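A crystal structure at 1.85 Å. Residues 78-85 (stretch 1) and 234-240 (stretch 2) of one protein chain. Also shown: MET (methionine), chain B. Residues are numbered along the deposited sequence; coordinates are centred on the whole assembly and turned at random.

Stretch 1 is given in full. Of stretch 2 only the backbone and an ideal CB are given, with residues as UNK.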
# COMPACT_ATOMS: atom_id res chain seq x y z
N GLY A 78 -7.69 11.49 5.53
CA GLY A 78 -7.60 11.89 4.15
C GLY A 78 -6.81 11.00 3.21
O GLY A 78 -5.81 10.39 3.62
N ASN A 79 -7.26 10.92 1.96
CA ASN A 79 -6.55 10.17 0.93
C ASN A 79 -5.41 11.04 0.46
O ASN A 79 -5.58 12.22 0.25
CB ASN A 79 -7.42 9.87 -0.29
CG ASN A 79 -8.61 9.06 0.06
OD1 ASN A 79 -8.53 8.13 0.87
ND2 ASN A 79 -9.74 9.40 -0.54
N VAL A 80 -4.25 10.44 0.26
CA VAL A 80 -3.06 11.14 -0.18
C VAL A 80 -2.59 10.73 -1.59
O VAL A 80 -2.29 11.59 -2.45
CB VAL A 80 -1.88 10.88 0.82
CG1 VAL A 80 -0.67 11.61 0.36
CG2 VAL A 80 -2.26 11.36 2.25
N HIS A 81 -2.44 9.43 -1.82
CA HIS A 81 -1.96 8.99 -3.11
C HIS A 81 -2.41 7.57 -3.42
O HIS A 81 -2.91 6.91 -2.53
CB HIS A 81 -0.43 9.07 -3.17
CG HIS A 81 0.29 8.00 -2.39
ND1 HIS A 81 0.80 8.21 -1.12
CD2 HIS A 81 0.65 6.74 -2.73
CE1 HIS A 81 1.44 7.12 -0.72
NE2 HIS A 81 1.37 6.21 -1.68
N VAL A 82 -2.23 7.15 -4.67
CA VAL A 82 -2.59 5.80 -5.14
C VAL A 82 -1.30 5.15 -5.66
O VAL A 82 -0.47 5.83 -6.25
CB VAL A 82 -3.67 5.81 -6.28
CG1 VAL A 82 -4.99 6.43 -5.76
CG2 VAL A 82 -3.16 6.57 -7.51
N GLU A 83 -1.09 3.86 -5.37
CA GLU A 83 0.11 3.13 -5.80
C GLU A 83 -0.47 1.89 -6.49
O GLU A 83 -0.80 0.91 -5.80
CB GLU A 83 0.84 2.59 -4.57
CG GLU A 83 2.04 3.22 -4.10
CD GLU A 83 2.39 2.67 -2.70
OE1 GLU A 83 2.55 1.44 -2.53
OE2 GLU A 83 2.47 3.49 -1.78
N PRO A 84 -0.61 1.90 -7.82
CA PRO A 84 -1.18 0.71 -8.47
C PRO A 84 -0.44 -0.58 -8.20
O PRO A 84 0.81 -0.66 -8.23
CB PRO A 84 -1.18 1.07 -9.97
CG PRO A 84 -1.16 2.61 -9.98
CD PRO A 84 -0.19 2.90 -8.83
N LEU A 85 -1.26 -1.60 -7.91
CA LEU A 85 -0.75 -2.96 -7.67
C LEU A 85 -0.62 -3.63 -9.04
O LEU A 85 -1.53 -3.48 -9.89
CB LEU A 85 -1.76 -3.73 -6.85
CG LEU A 85 -1.37 -5.16 -6.47
CD1 LEU A 85 -0.23 -5.07 -5.45
CD2 LEU A 85 -2.56 -5.84 -5.83
N UNK A 234 5.10 7.27 -14.77
CA UNK A 234 4.25 6.21 -15.25
C UNK A 234 3.02 6.15 -14.38
O UNK A 234 2.13 5.30 -14.59
CB UNK A 234 4.98 4.87 -15.26
N UNK A 235 2.94 7.05 -13.40
CA UNK A 235 1.82 7.04 -12.48
C UNK A 235 2.01 5.93 -11.44
O UNK A 235 1.02 5.45 -10.86
CB UNK A 235 0.50 6.86 -13.24
N UNK A 236 3.25 5.51 -11.19
CA UNK A 236 3.51 4.46 -10.21
C UNK A 236 3.01 4.91 -8.83
O UNK A 236 2.50 4.11 -8.07
CB UNK A 236 5.00 4.12 -10.16
N UNK A 237 3.16 6.20 -8.52
CA UNK A 237 2.67 6.79 -7.29
C UNK A 237 2.01 8.09 -7.81
O UNK A 237 2.68 8.88 -8.46
CB UNK A 237 3.77 7.02 -6.25
N UNK A 238 0.72 8.29 -7.56
CA UNK A 238 0.05 9.48 -8.08
C UNK A 238 -0.89 10.10 -7.05
O UNK A 238 -1.56 9.38 -6.30
CB UNK A 238 -0.73 9.13 -9.35
N UNK A 239 -1.00 11.44 -7.05
CA UNK A 239 -1.89 12.14 -6.09
C UNK A 239 -3.31 11.54 -6.15
O UNK A 239 -3.80 11.21 -7.23
CB UNK A 239 -1.94 13.64 -6.39
N UNK A 240 -3.96 11.42 -5.00
CA UNK A 240 -5.29 10.86 -4.94
C UNK A 240 -6.37 11.92 -5.20
O UNK A 240 -7.42 11.88 -4.53
CB UNK A 240 -5.51 10.20 -3.58
N MET B . 1.62 1.21 -0.03
CA MET B . 0.79 -0.04 0.03
C MET B . -0.15 -0.21 -1.19
O MET B . -0.20 -1.32 -1.77
CB MET B . -0.08 -0.05 1.31
CG MET B . -0.71 -1.41 1.55
SD MET B . -1.77 -1.48 3.01
CE MET B . -0.46 -1.64 4.30
OXT MET B . -0.83 0.78 -1.55

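Stretch 2 runs antiparallel to the strand of stretch 1, and much of the contact is backbone to backbone.

Position 234 has nothing of stretch 1 near its ideal CB, and its phi/psi of -95/1 excludes little; many residues would suit. The deposited residue is G234, whose N makes a weak hydrogen bond to the side chain at 236.

At position 235 the backbone decides. A phi of 78° favours glycine, with asparagine a common second choice, and stretch 1 offers the CB no neighbour. G235 is found, touching P84 through its carbonyl, with O 3.5 Å from P84 CD.

Position 236 points its CB away, 5.5 Å from P84 CD, into space that would take many polar or long side chains. Its carbonyl does the work: O lies 3.0 Å from P84 CD and accepts a CA-H...O contact from E83 CA at 3.4 Å. The residue is E236, whose OE1 receives the weak bond from G234 N at 2.8 Å. A water donates to both E236 O and P84 O, at 2.9 Å each, tying the two loops together.

Position 237 sets its CB sideways, 4.7 Å from both H81 CD2 and E83 CG. The imidazole and the aliphatic part of the glutamate invite a medium apolar side chain: valine, isoleucine or leucine. V237 answers with chi1 t, placing CG1 3.5 Å from H81 CD2, obliquely to the ring, and CG2 4.3 Å from E83 CG.

Position 238 is the hydrogen-bonded partner of V82, with both CBs on the same face and the ideal CB 4.0 Å from V82 CG2. Alanine, valine or threonine could fit. A238 puts its CB 3.9 Å from V82 CG2, while its N reaches V82 O at 3.0 Å and its O receives V82 N at 2.8 Å.

Position 239 directs its CB away, and its nitrogen has no acceptor to meet in stretch 1. With phi at -52°, proline is allowed among many others. P239 therefore costs the ladder no hydrogen bond.

Position 240 points toward stretch 1, its CB 3.6 Å from V80 C and H81 N and 3.8 Å from N79 CB. So close to the backbone, a small side chain such as alanine or serine fits readily. A240 adds CB to V82 CG1 at 4.4 Å, its N bonds V80 O at 3.1 Å, and a water bridges its O to N79 ND2.

Stretch 2, residues 234-240: GGEVAPA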
# COMPACT_ATOMS: atom_id res chain seq x y z
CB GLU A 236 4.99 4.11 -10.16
CG GLU A 236 5.58 3.47 -11.45
CD GLU A 236 5.99 4.50 -12.52
OE1 GLU A 236 5.52 5.65 -12.47
OE2 GLU A 236 6.76 4.14 -13.44
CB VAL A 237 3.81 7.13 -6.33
CG1 VAL A 237 3.21 7.58 -4.98
CG2 VAL A 237 4.70 5.92 -6.15
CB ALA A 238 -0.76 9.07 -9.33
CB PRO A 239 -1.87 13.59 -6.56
CG PRO A 239 -0.56 13.73 -7.30
CD PRO A 239 -0.38 12.38 -8.00
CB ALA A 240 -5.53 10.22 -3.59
O HOH W 1 -9.65 11.56 -2.80
O HOH W 2 2.93 1.29 -8.34
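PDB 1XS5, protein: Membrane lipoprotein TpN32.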